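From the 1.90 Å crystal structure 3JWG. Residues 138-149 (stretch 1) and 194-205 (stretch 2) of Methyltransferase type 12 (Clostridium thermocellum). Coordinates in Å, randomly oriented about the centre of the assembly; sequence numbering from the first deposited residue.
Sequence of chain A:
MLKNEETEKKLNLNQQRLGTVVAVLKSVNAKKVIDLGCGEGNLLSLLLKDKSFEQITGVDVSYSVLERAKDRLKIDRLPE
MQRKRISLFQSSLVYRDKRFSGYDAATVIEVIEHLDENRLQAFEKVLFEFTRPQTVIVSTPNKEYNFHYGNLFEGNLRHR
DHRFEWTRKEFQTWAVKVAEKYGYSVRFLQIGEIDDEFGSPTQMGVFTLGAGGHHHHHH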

# COMPACT_ATOMS: atom_id res chain seq x y z
N VAL A 138 2.99 -0.42 4.61
CA VAL A 138 3.79 -0.42 3.38
C VAL A 138 4.21 -1.85 3.07
O VAL A 138 4.79 -2.53 3.92
CB VAL A 138 5.08 0.43 3.52
CG1 VAL A 138 5.82 0.46 2.19
CG2 VAL A 138 4.74 1.85 3.97
N SER A 139 3.89 -2.31 1.87
CA SER A 139 4.23 -3.66 1.44
C SER A 139 5.11 -3.58 0.19
O SER A 139 4.82 -2.81 -0.73
CB SER A 139 2.96 -4.45 1.12
OG SER A 139 3.27 -5.76 0.67
N THR A 140 6.17 -4.37 0.17
CA THR A 140 7.09 -4.37 -0.96
C THR A 140 7.79 -5.73 -1.00
O THR A 140 7.94 -6.40 0.02
CB THR A 140 8.13 -3.22 -0.82
OG1 THR A 140 8.84 -3.05 -2.05
CG2 THR A 140 9.11 -3.51 0.31
N PRO A 141 8.22 -6.15 -2.20
CA PRO A 141 8.91 -7.43 -2.38
C PRO A 141 10.20 -7.54 -1.58
O PRO A 141 10.86 -6.54 -1.28
CB PRO A 141 9.21 -7.45 -3.89
CG PRO A 141 8.08 -6.68 -4.47
CD PRO A 141 7.91 -5.53 -3.49
N ASN A 142 10.56 -8.77 -1.21
CA ASN A 142 11.81 -9.01 -0.52
C ASN A 142 12.72 -9.48 -1.65
O ASN A 142 12.57 -10.61 -2.14
CB ASN A 142 11.66 -10.09 0.56
CG ASN A 142 12.99 -10.77 0.89
OD1 ASN A 142 14.06 -10.15 0.83
ND2 ASN A 142 12.92 -12.05 1.24
N LYS A 143 13.63 -8.62 -2.09
CA LYS A 143 14.51 -8.97 -3.19
C LYS A 143 15.28 -10.26 -2.99
O LYS A 143 15.50 -11.02 -3.94
CB LYS A 143 15.50 -7.84 -3.49
CG LYS A 143 16.43 -8.19 -4.65
CD LYS A 143 17.11 -6.97 -5.27
CE LYS A 143 18.11 -6.33 -4.34
NZ LYS A 143 19.00 -5.40 -5.11
N GLU A 144 15.70 -10.51 -1.75
CA GLU A 144 16.48 -11.70 -1.42
C GLU A 144 15.78 -13.00 -1.79
O GLU A 144 16.43 -14.01 -2.09
CB GLU A 144 16.81 -11.68 0.06
CG GLU A 144 17.77 -10.56 0.44
CD GLU A 144 17.91 -10.41 1.92
OE1 GLU A 144 17.15 -9.60 2.51
OE2 GLU A 144 18.76 -11.11 2.51
N TYR A 145 14.46 -12.97 -1.79
CA TYR A 145 13.68 -14.15 -2.13
C TYR A 145 14.02 -14.66 -3.53
O TYR A 145 13.99 -15.86 -3.78
CB TYR A 145 12.19 -13.84 -2.07
CG TYR A 145 11.33 -15.07 -2.18
CD1 TYR A 145 11.18 -15.93 -1.09
CD2 TYR A 145 10.67 -15.38 -3.36
CE1 TYR A 145 10.40 -17.08 -1.18
CE2 TYR A 145 9.88 -16.53 -3.47
CZ TYR A 145 9.75 -17.37 -2.37
OH TYR A 145 8.97 -18.50 -2.45
N ASN A 146 14.33 -13.74 -4.43
CA ASN A 146 14.64 -14.12 -5.80
C ASN A 146 16.06 -14.67 -5.98
O ASN A 146 16.40 -15.16 -7.06
CB ASN A 146 14.43 -12.92 -6.74
CG ASN A 146 13.00 -12.41 -6.72
OD1 ASN A 146 12.59 -11.70 -5.79
ND2 ASN A 146 12.22 -12.76 -7.74
N PHE A 147 16.87 -14.60 -4.93
CA PHE A 147 18.24 -15.11 -4.99
C PHE A 147 18.24 -16.63 -5.10
O PHE A 147 19.17 -17.22 -5.64
CB PHE A 147 19.02 -14.71 -3.74
CG PHE A 147 19.36 -13.25 -3.66
CD1 PHE A 147 19.79 -12.69 -2.46
CD2 PHE A 147 19.25 -12.42 -4.77
CE1 PHE A 147 20.12 -11.34 -2.37
CE2 PHE A 147 19.57 -11.07 -4.70
CZ PHE A 147 20.01 -10.53 -3.49
N HIS A 148 17.19 -17.24 -4.57
CA HIS A 148 17.07 -18.69 -4.59
C HIS A 148 16.57 -19.17 -5.95
O HIS A 148 15.38 -19.04 -6.27
CB HIS A 148 16.11 -19.14 -3.48
CG HIS A 148 16.05 -20.62 -3.29
ND1 HIS A 148 17.17 -21.41 -3.17
CD2 HIS A 148 14.99 -21.46 -3.15
CE1 HIS A 148 16.81 -22.67 -2.97
NE2 HIS A 148 15.49 -22.72 -2.96
N TYR A 149 17.49 -19.70 -6.75
CA TYR A 149 17.16 -20.20 -8.08
C TYR A 149 16.22 -21.40 -8.01
O TYR A 149 16.35 -22.25 -7.14
CB TYR A 149 18.46 -20.58 -8.81
CG TYR A 149 18.27 -21.32 -10.12
CD1 TYR A 149 18.02 -22.69 -10.14
CD2 TYR A 149 18.36 -20.65 -11.34
CE1 TYR A 149 17.86 -23.38 -11.33
CE2 TYR A 149 18.20 -21.33 -12.54
CZ TYR A 149 17.95 -22.69 -12.53
OH TYR A 149 17.80 -23.37 -13.72
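Stretch 2, residues 194-205: IDDEFGSPTQMG

Stretch 2 runs back along stretch 1 as an antiparallel β partner, its strand 202-205 beside strand 138-141, with axes 4.8 Å apart at closest approach and N-to-C directions at 158°. Val138 pairs with Gly205 (N to O 3.0 Å, O to N 2.9 Å) and Thr140 with Gln203 (N to O 3.1 Å, O to N 2.9 Å), while Ser139 faces Met204 and Pro141 faces Thr202 in the non-hydrogen-bonded positions, where the CA atoms of each pair draw in to about 4.4 Å. Ser139 and Met204 share one sheet face; with both chi1 angles t, Ser139 CB lies 4.1 Å from Met204 CE. The other face carries Val138, Thr140 and Gln203. Thr140, chi1 t, sets CG2 3.7 Å from CG of Gln203, whose p, t side chain brings its end back over stretch 1, so that NE2 donates to Pro141 O at 3.1 Å.

Beyond the strands, Asn142 N still reaches Pro201 O (3.0 Å), and the Asn142 side chain takes over from the backbone. Its CB points toward stretch 2, and with chi1 t and chi2 33° a single ND2 donates to both Ser200 O and Phe198 O, each at 2.7 Å. The same amide offers OD1 to Glu144 N, a weak bond of 3.1 Å at the start of the 3-10 segment 143-146. Gly199, with phi 76°, suits this tight fit: a CB there would lie 2.9 Å from Asn142 ND2. The CA-to-CB bond of Ser200 points away from stretch 1, and with chi1 p OG donates to Thr202 O at 2.9 Å.

Before this point stretch 2 folds through a type II' turn from Asp195 to Phe198, closed by Phe198 N to Asp195 O at 3.1 Å; Asp195 N also binds Gly199 O at 2.9 Å. Tyr145, chi1 t, lays its ring along this loop: Pro201 CG sits over one face, 3.5 Å from the ring centroid and 3.4 Å from Tyr145 CZ, while Gly199 O approaches the edge, 3.3 Å from Tyr145 CD1. Phe198, chi1 m and chi2 92°, lays its ring against Glu144, Phe147 and His148. Glu144 O lies at the ring edge, 3.4 Å from Phe198 CD2, as does Phe147 CB, 3.7 Å from Phe198 CE2. His148 CB stands almost exactly on the ring normal, 3.6 Å from the Phe198 centroid. The t rotamer of His148 carries its imidazole obliquely past Phe198, with planes at 33°, and leaves CD2 3.3 Å from Asp195 OD2.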

# COMPACT_ATOMS: atom_id res chain seq x y z
N ILE A 194 8.23 -18.55 4.71
CA ILE A 194 9.65 -18.21 4.81
C ILE A 194 10.53 -19.29 4.19
O ILE A 194 10.37 -20.48 4.48
CB ILE A 194 10.07 -18.02 6.27
CG1 ILE A 194 9.17 -16.96 6.93
CG2 ILE A 194 11.53 -17.58 6.35
CD1 ILE A 194 9.49 -16.70 8.39
N ASP A 195 11.46 -18.87 3.33
CA ASP A 195 12.37 -19.79 2.66
C ASP A 195 13.73 -19.83 3.35
O ASP A 195 14.77 -19.54 2.74
CB ASP A 195 12.52 -19.39 1.19
CG ASP A 195 13.45 -20.32 0.42
OD1 ASP A 195 13.34 -21.55 0.60
OD2 ASP A 195 14.28 -19.82 -0.37
N ASP A 196 13.72 -20.19 4.63
CA ASP A 196 14.93 -20.29 5.43
C ASP A 196 15.76 -19.02 5.53
O ASP A 196 15.47 -18.15 6.35
CB ASP A 196 15.80 -21.44 4.92
CG ASP A 196 15.20 -22.81 5.21
OD1 ASP A 196 14.93 -23.09 6.40
OD2 ASP A 196 15.00 -23.59 4.26
N GLU A 197 16.80 -18.92 4.70
CA GLU A 197 17.68 -17.76 4.73
C GLU A 197 17.27 -16.66 3.75
O GLU A 197 17.66 -15.50 3.92
CB GLU A 197 19.11 -18.19 4.43
CG GLU A 197 19.37 -18.52 2.97
CD GLU A 197 20.72 -19.15 2.75
OE1 GLU A 197 20.89 -20.33 3.13
OE2 GLU A 197 21.62 -18.48 2.20
N PHE A 198 16.49 -17.02 2.74
CA PHE A 198 16.06 -16.04 1.75
C PHE A 198 14.83 -15.24 2.18
O PHE A 198 14.46 -14.28 1.52
CB PHE A 198 15.77 -16.74 0.42
CG PHE A 198 16.95 -17.51 -0.12
CD1 PHE A 198 17.11 -18.86 0.17
CD2 PHE A 198 17.89 -16.88 -0.93
CE1 PHE A 198 18.21 -19.58 -0.32
CE2 PHE A 198 18.99 -17.58 -1.43
CZ PHE A 198 19.14 -18.93 -1.13
N GLY A 199 14.21 -15.65 3.28
CA GLY A 199 13.04 -14.96 3.78
C GLY A 199 11.78 -15.25 2.98
O GLY A 199 11.75 -16.19 2.18
N SER A 200 10.74 -14.45 3.19
CA SER A 200 9.48 -14.61 2.48
C SER A 200 9.50 -13.75 1.23
O SER A 200 10.36 -12.88 1.09
CB SER A 200 8.31 -14.22 3.40
OG SER A 200 8.47 -12.90 3.89
N PRO A 201 8.55 -13.97 0.30
CA PRO A 201 8.47 -13.20 -0.95
C PRO A 201 8.15 -11.72 -0.76
O PRO A 201 8.52 -10.88 -1.58
CB PRO A 201 7.37 -13.91 -1.72
CG PRO A 201 7.34 -15.30 -1.13
CD PRO A 201 7.52 -15.01 0.33
N THR A 202 7.45 -11.42 0.33
CA THR A 202 7.03 -10.06 0.61
C THR A 202 7.37 -9.61 2.02
O THR A 202 7.39 -10.42 2.95
CB THR A 202 5.49 -9.92 0.41
OG1 THR A 202 5.17 -10.23 -0.95
CG2 THR A 202 5.02 -8.52 0.74
N GLN A 203 7.65 -8.33 2.17
CA GLN A 203 7.95 -7.78 3.47
C GLN A 203 6.99 -6.62 3.71
O GLN A 203 6.58 -5.92 2.77
CB GLN A 203 9.43 -7.34 3.56
CG GLN A 203 9.92 -6.39 2.49
CD GLN A 203 11.43 -6.12 2.58
OE1 GLN A 203 12.02 -6.16 3.67
NE2 GLN A 203 12.04 -5.82 1.44
N MET A 204 6.59 -6.43 4.96
CA MET A 204 5.64 -5.38 5.29
C MET A 204 6.02 -4.63 6.55
O MET A 204 6.46 -5.22 7.53
CB MET A 204 4.24 -6.00 5.44
CG MET A 204 3.15 -5.07 5.96
SD MET A 204 1.57 -5.98 6.09
CE MET A 204 1.32 -6.35 4.41
N GLY A 205 5.86 -3.31 6.49
CA GLY A 205 6.15 -2.47 7.64
C GLY A 205 4.84 -1.82 8.06
O GLY A 205 4.13 -1.27 7.22
O HOH W 1 19.81 -13.94 1.73